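Putative ABC transporter subunit, substrate-binding component (Rhodopseudomonas palustris, PDB 4EVQ) binds 4-hydroxybenzoate and probably delivers it, as the solute-binding component of an ABC transporter, for uptake of lignin-derived aromatic compounds. Local coordinates at residues G150-V155 and K206-Y211; F289-W294 and F326-G331. One frame throughout, in Å; residues are numbered along the deposited sequence. Where two conformers were deposited one is given.

Interaction 1 (G150-V155 and K206-Y211); sequences GLKKAV and KPDCVY
Asp208 turns its carboxylate onto the backbone of Lys152 and Lys153, just ahead of the point where the two segments pair as parallel strands. Its CG sits between the backbone N and the carbonyl carbon (chi1 66°), and the two oxygens share the work. Asp208 OD2 takes Lys152 N through its syn lone pair at 2.9 Å, while Lys153 N reaches OD1 of Asp208 from above the carboxylate plane. A water adds a further link by donating to both Gly150 O and Asp208 OD2, and Gly150 itself closes the preceding helix with a Schellman motif.

The backbone continues the pairing. Asp208 N donates to Lys153 O at 2.8 Å, and beyond it Val155 N bonds to Cys209 O and Tyr211 N to Val155 O, the latter at 3.0 Å. The fully extended side chain of Lys153 runs past Pro207 until its NZ meets Lys206 O at 2.9 Å, above the carbonyl plane, so an ammonium group lies at the C-terminal end of helix 196-205.

Apolar contacts fall on both faces of the sheet. Ala154 CB touches Cys209 SG at 3.7 Å, and Leu151 CD1 lies against CB of the same cysteine; helix 135-148 packs on Leu151 and Cys209. On the other face, Val155 CG2 meets Pro207 CG at 3.7 Å, with Ile202 of helix 196-205 touching both residues.

Strands 153-159 and 209-213, joined through helix 162-177, strand 181-188 and helix 196-205, are neighbouring parallel strands in one of the two alpha/beta lobes of a periplasmic binding protein.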
loop_
_atom_site.group_PDB
_atom_site.type_symbol
_atom_site.label_atom_id
_atom_site.label_comp_id
_atom_site.label_asym_id
_atom_site.label_seq_id
_atom_site.Cartn_x
_atom_site.Cartn_y
_atom_site.Cartn_z
ATOM N N GLY A 150 5.323 21.769 12.948
ATOM C CA GLY A 150 5.991 22.304 14.126
ATOM C C GLY A 150 6.351 21.302 15.209
ATOM O O GLY A 150 6.764 21.680 16.293
ATOM N N LEU A 151 6.252 20.011 14.897
ATOM C CA LEU A 151 6.627 18.975 15.839
ATOM C C LEU A 151 8.128 18.744 15.873
ATOM O O LEU A 151 8.820 18.924 14.871
ATOM C CB LEU A 151 5.925 17.675 15.426
ATOM C CG LEU A 151 4.413 17.795 15.533
ATOM C CD1 LEU A 151 3.776 16.669 14.792
ATOM C CD2 LEU A 151 3.887 17.846 16.977
ATOM N N LYS A 152 8.635 18.337 17.033
ATOM C CA LYS A 152 10.063 18.367 17.294
ATOM C C LYS A 152 10.629 17.154 18.023
ATOM O O LYS A 152 11.838 16.991 18.105
ATOM C CB LYS A 152 10.425 19.635 18.160
ATOM C CG LYS A 152 9.996 21.014 17.631
ATOM C CD LYS A 152 10.751 22.136 18.361
ATOM C CE LYS A 152 10.760 21.940 19.891
ATOM N NZ LYS A 152 11.619 22.949 20.636
ATOM N N LYS A 153 9.769 16.324 18.625
ATOM C CA LYS A 153 10.247 15.313 19.564
ATOM C C LYS A 153 9.350 14.071 19.466
ATOM O O LYS A 153 8.322 13.992 20.115
ATOM C CB LYS A 153 10.208 15.867 20.984
ATOM C CG LYS A 153 10.742 14.923 22.057
ATOM C CD LYS A 153 10.530 15.506 23.474
ATOM C CE LYS A 153 10.987 14.569 24.549
ATOM N NZ LYS A 153 10.665 15.072 25.952
ATOM N N ALA A 154 9.765 13.102 18.636
ATOM C CA ALA A 154 8.907 11.992 18.303
ATOM C C ALA A 154 9.322 10.700 18.965
ATOM O O ALA A 154 10.511 10.469 19.235
ATOM C CB ALA A 154 8.943 11.754 16.779
ATOM N N VAL A 155 8.339 9.856 19.223
ATOM C CA VAL A 155 8.587 8.433 19.446
ATOM C C VAL A 155 7.911 7.672 18.304
ATOM O O VAL A 155 6.813 8.039 17.886
ATOM C CB VAL A 155 7.983 7.955 20.785
ATOM C CG1 VAL A 155 8.014 6.418 20.923
ATOM C CG2 VAL A 155 8.691 8.599 21.944
ATOM N N LYS A 206 7.608 11.456 27.176
ATOM C CA LYS A 206 7.055 12.799 26.980
ATOM C C LYS A 206 7.388 13.416 25.607
ATOM O O LYS A 206 7.814 14.580 25.504
ATOM C CB LYS A 206 7.514 13.755 28.104
ATOM C CG LYS A 206 7.072 13.289 29.460
ATOM C CD LYS A 206 7.588 14.222 30.582
ATOM C CE LYS A 206 7.290 13.650 31.977
ATOM N NZ LYS A 206 7.682 14.608 33.019
ATOM N N PRO A 207 7.144 12.655 24.528
ATOM C CA PRO A 207 7.301 13.258 23.209
ATOM C C PRO A 207 6.188 14.263 22.893
ATOM O O PRO A 207 5.165 14.293 23.587
ATOM C CB PRO A 207 7.201 12.030 22.281
ATOM C CG PRO A 207 6.201 11.157 22.963
ATOM C CD PRO A 207 6.574 11.292 24.445
ATOM N N ASP A 208 6.377 15.067 21.850
ATOM C CA ASP A 208 5.295 15.905 21.377
ATOM C C ASP A 208 4.467 15.298 20.248
ATOM O O ASP A 208 3.475 15.877 19.813
ATOM C CB ASP A 208 5.766 17.324 21.017
ATOM C CG ASP A 208 6.702 17.401 19.824
ATOM O OD1 ASP A 208 6.925 16.410 19.101
ATOM O OD2 ASP A 208 7.233 18.500 19.539
ATOM N N CYS A 209 4.838 14.075 19.866
ATOM C CA CYS A 209 4.046 13.319 18.885
ATOM C C CYS A 209 4.515 11.872 18.886
ATOM O O CYS A 209 5.617 11.532 19.288
ATOM C CB CYS A 209 4.224 13.909 17.464
ATOM S SG CYS A 209 5.940 13.987 16.878
ATOM N N VAL A 210 3.645 11.037 18.320
ATOM C CA VAL A 210 3.918 9.626 18.072
ATOM C C VAL A 210 3.678 9.359 16.591
ATOM O O VAL A 210 2.676 9.810 16.026
ATOM C CB VAL A 210 3.031 8.729 18.932
ATOM C CG1 VAL A 210 3.194 7.266 18.530
ATOM C CG2 VAL A 210 3.369 8.905 20.412
ATOM N N TYR A 211 4.628 8.651 15.995
ATOM C CA TYR A 211 4.511 8.144 14.626
ATOM C C TYR A 211 4.336 6.634 14.703
ATOM O O TYR A 211 5.202 5.952 15.230
ATOM C CB TYR A 211 5.778 8.464 13.844
ATOM C CG TYR A 211 5.896 7.880 12.446
ATOM C CD1 TYR A 211 5.343 8.530 11.369
ATOM C CD2 TYR A 211 6.611 6.724 12.202
ATOM C CE1 TYR A 211 5.491 8.022 10.095
ATOM C CE2 TYR A 211 6.756 6.199 10.925
ATOM C CZ TYR A 211 6.221 6.868 9.893
ATOM O OH TYR A 211 6.396 6.397 8.588
HETATM O O HOH W 1 6.178 20.889 19.140
#

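Interaction 2 (F289-W294 and F326-G331); sequences FAVQGW and FASPRG
Pro329 packs against Val291 and Trp294, one turn apart on helix 288-306, at the tight turn of the beta hairpin formed by strands 325-328 and 331-334, where Ser328 also makes an ST turn. The indole and the proline ring cross obliquely: Trp294 CD1 lies 3.7 Å from Pro329 CD, and NE1 of the indole approaches the same carbon while bonding to Glu270. Chi1 of 175° sets Trp294 CG anti to the backbone N. An alanine here would probably leave Pro329 CG and CD without their indole partner and Glu270 without the indole N-H.

Val291 and Pro329 lie alongside each other, pointing opposite ways, with Val291 CG1 4.1 Å from Pro329 CB. In one of the two conformers of Arg330, a bend at chi3 (-88°) brings its NE to 3.7 Å from Val291 CG1, and Gln292 CG lies over one face of the guanidinium, 4.5 Å from Arg330 NH1. The amide of Gln292 turns to His261 and Asn113. Asp295 OD2 forms a salt bridge with Arg330 NH2 and a hydrogen bond with Ser328 OG. Within the ST turn, Arg330 N donates to Ser328 OG at 2.9 Å, with an N-H...O angle of 167°.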
loop_
_atom_site.group_PDB
_atom_site.type_symbol
_atom_site.label_atom_id
_atom_site.label_comp_id
_atom_site.label_asym_id
_atom_site.label_seq_id
_atom_site.Cartn_x
_atom_site.Cartn_y
_atom_site.Cartn_z
ATOM N N PHE A 289 -6.310 0.296 -0.258
ATOM C CA PHE A 289 -5.988 -1.029 -0.751
ATOM C C PHE A 289 -6.876 -1.376 -1.908
ATOM O O PHE A 289 -6.403 -1.923 -2.943
ATOM C CB PHE A 289 -6.086 -2.021 0.418
ATOM C CG PHE A 289 -5.310 -1.565 1.622
ATOM C CD1 PHE A 289 -3.940 -1.568 1.619
ATOM C CD2 PHE A 289 -5.963 -1.153 2.769
ATOM C CE1 PHE A 289 -3.211 -1.093 2.701
ATOM C CE2 PHE A 289 -5.279 -0.722 3.864
ATOM C CZ PHE A 289 -3.911 -0.674 3.837
ATOM N N ALA A 290 -8.166 -1.061 -1.810
ATOM C CA ALA A 290 -9.068 -1.245 -2.943
ATOM C C ALA A 290 -8.667 -0.417 -4.150
ATOM O O ALA A 290 -8.723 -0.918 -5.286
ATOM C CB ALA A 290 -10.477 -0.927 -2.540
ATOM N N VAL A 291 -8.224 0.822 -3.948
ATOM C CA VAL A 291 -7.757 1.645 -5.039
ATOM C C VAL A 291 -6.572 1.007 -5.710
ATOM O O VAL A 291 -6.462 1.016 -6.956
ATOM C CB VAL A 291 -7.366 3.033 -4.525
ATOM C CG1 VAL A 291 -6.698 3.871 -5.602
ATOM C CG2 VAL A 291 -8.579 3.790 -4.002
ATOM N N GLN A 292 -5.620 0.502 -4.943
ATOM C CA GLN A 292 -4.427 -0.102 -5.470
ATOM C C GLN A 292 -4.749 -1.346 -6.294
ATOM O O GLN A 292 -4.093 -1.593 -7.313
ATOM C CB GLN A 292 -3.421 -0.410 -4.348
ATOM C CG GLN A 292 -2.855 0.868 -3.730
ATOM C CD GLN A 292 -2.121 0.690 -2.412
ATOM O OE1 GLN A 292 -1.543 1.630 -1.913
ATOM N NE2 GLN A 292 -2.139 -0.512 -1.854
ATOM N N GLY A 293 -5.739 -2.111 -5.900
ATOM C CA GLY A 293 -6.203 -3.263 -6.679
ATOM C C GLY A 293 -6.890 -2.846 -7.948
ATOM O O GLY A 293 -6.654 -3.426 -9.023
ATOM N N TRP A 294 -7.763 -1.879 -7.864
ATOM C CA TRP A 294 -8.401 -1.330 -9.046
ATOM C C TRP A 294 -7.378 -0.864 -10.064
ATOM O O TRP A 294 -7.496 -1.139 -11.285
ATOM C CB TRP A 294 -9.272 -0.169 -8.586
ATOM C CG TRP A 294 -9.966 0.646 -9.649
ATOM C CD1 TRP A 294 -9.491 1.789 -10.223
ATOM C CD2 TRP A 294 -11.303 0.473 -10.154
ATOM N NE1 TRP A 294 -10.427 2.306 -11.071
ATOM C CE2 TRP A 294 -11.555 1.534 -11.048
ATOM C CE3 TRP A 294 -12.292 -0.483 -9.955
ATOM C CZ2 TRP A 294 -12.759 1.665 -11.760
ATOM C CZ3 TRP A 294 -13.510 -0.326 -10.623
ATOM C CH2 TRP A 294 -13.733 0.735 -11.511
ATOM N N PHE A 326 -3.136 6.674 -16.904
ATOM C CA PHE A 326 -4.582 6.593 -16.894
ATOM C C PHE A 326 -5.031 7.345 -15.661
ATOM O O PHE A 326 -4.237 7.706 -14.770
ATOM C CB PHE A 326 -5.089 5.130 -16.883
ATOM C CG PHE A 326 -4.426 4.253 -15.853
ATOM C CD1 PHE A 326 -4.794 4.301 -14.532
ATOM C CD2 PHE A 326 -3.407 3.390 -16.227
ATOM C CE1 PHE A 326 -4.154 3.474 -13.581
ATOM C CE2 PHE A 326 -2.769 2.601 -15.304
ATOM C CZ PHE A 326 -3.155 2.633 -13.971
ATOM N N ALA A 327 -6.313 7.623 -15.622
ATOM C CA ALA A 327 -6.871 8.253 -14.447
ATOM C C ALA A 327 -7.152 7.189 -13.392
ATOM O O ALA A 327 -7.838 6.179 -13.623
ATOM C CB ALA A 327 -8.096 8.969 -14.799
ATOM N N SER A 328 -6.605 7.442 -12.211
ATOM C CA SER A 328 -6.856 6.644 -11.022
ATOM C C SER A 328 -7.849 7.381 -10.144
ATOM O O SER A 328 -7.910 8.589 -10.186
ATOM C CB SER A 328 -5.531 6.489 -10.264
ATOM O OG SER A 328 -5.743 5.987 -8.924
ATOM N N PRO A 329 -8.527 6.676 -9.232
ATOM C CA PRO A 329 -9.233 7.336 -8.150
ATOM C C PRO A 329 -8.333 8.335 -7.406
ATOM O O PRO A 329 -8.824 9.315 -6.846
ATOM C CB PRO A 329 -9.698 6.154 -7.272
ATOM C CG PRO A 329 -9.955 5.076 -8.271
ATOM C CD PRO A 329 -8.761 5.226 -9.225
ATOM N N ARG A 330 -7.019 8.138 -7.392
ATOM C CA ARG A 330 -6.086 9.104 -6.765
ATOM C C ARG A 330 -5.989 10.415 -7.525
ATOM O O ARG A 330 -5.876 11.551 -7.052
ATOM C CB ARG A 330 -4.707 8.464 -6.746
ATOM C CG ARG A 330 -4.726 7.348 -5.722
ATOM C CD ARG A 330 -3.440 6.544 -5.650
ATOM N NE ARG A 330 -3.479 5.432 -6.601
ATOM C CZ ARG A 330 -2.556 4.487 -6.693
ATOM N NH1 ARG A 330 -1.474 4.529 -5.941
ATOM N NH2 ARG A 330 -2.751 3.470 -7.522
ATOM N N GLY A 331 -5.964 10.232 -8.786
ATOM C CA GLY A 331 -5.503 11.320 -9.660
ATOM C C GLY A 331 -4.867 10.698 -10.898
ATOM O O GLY A 331 -5.053 9.502 -11.126
#

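From the N terminus, the chain first builds the six-stranded sheet, then enters the other lobe through helix 135-148. Interaction 1 closes a loop of 50 residues, with strand 181-188 and two helices between strands 153-159 and 209-213 of the seven-stranded sheet. Strands 235-238 and 257-260 join that sheet before interaction 2 opens. This contact closes a shorter, largely helical loop, tying the hairpin to helix 288-306, which packs on helix 30-46; the chain then returns to the seven-stranded sheet with strands 345-351 and 354-362. The loops follow in series and neither nest nor cross. The centres of interactions 1 and 2 lie about 32 Å apart; Phe289 touches the bound 4-hydroxybenzoate, while interaction 1 lies farther from the ligand.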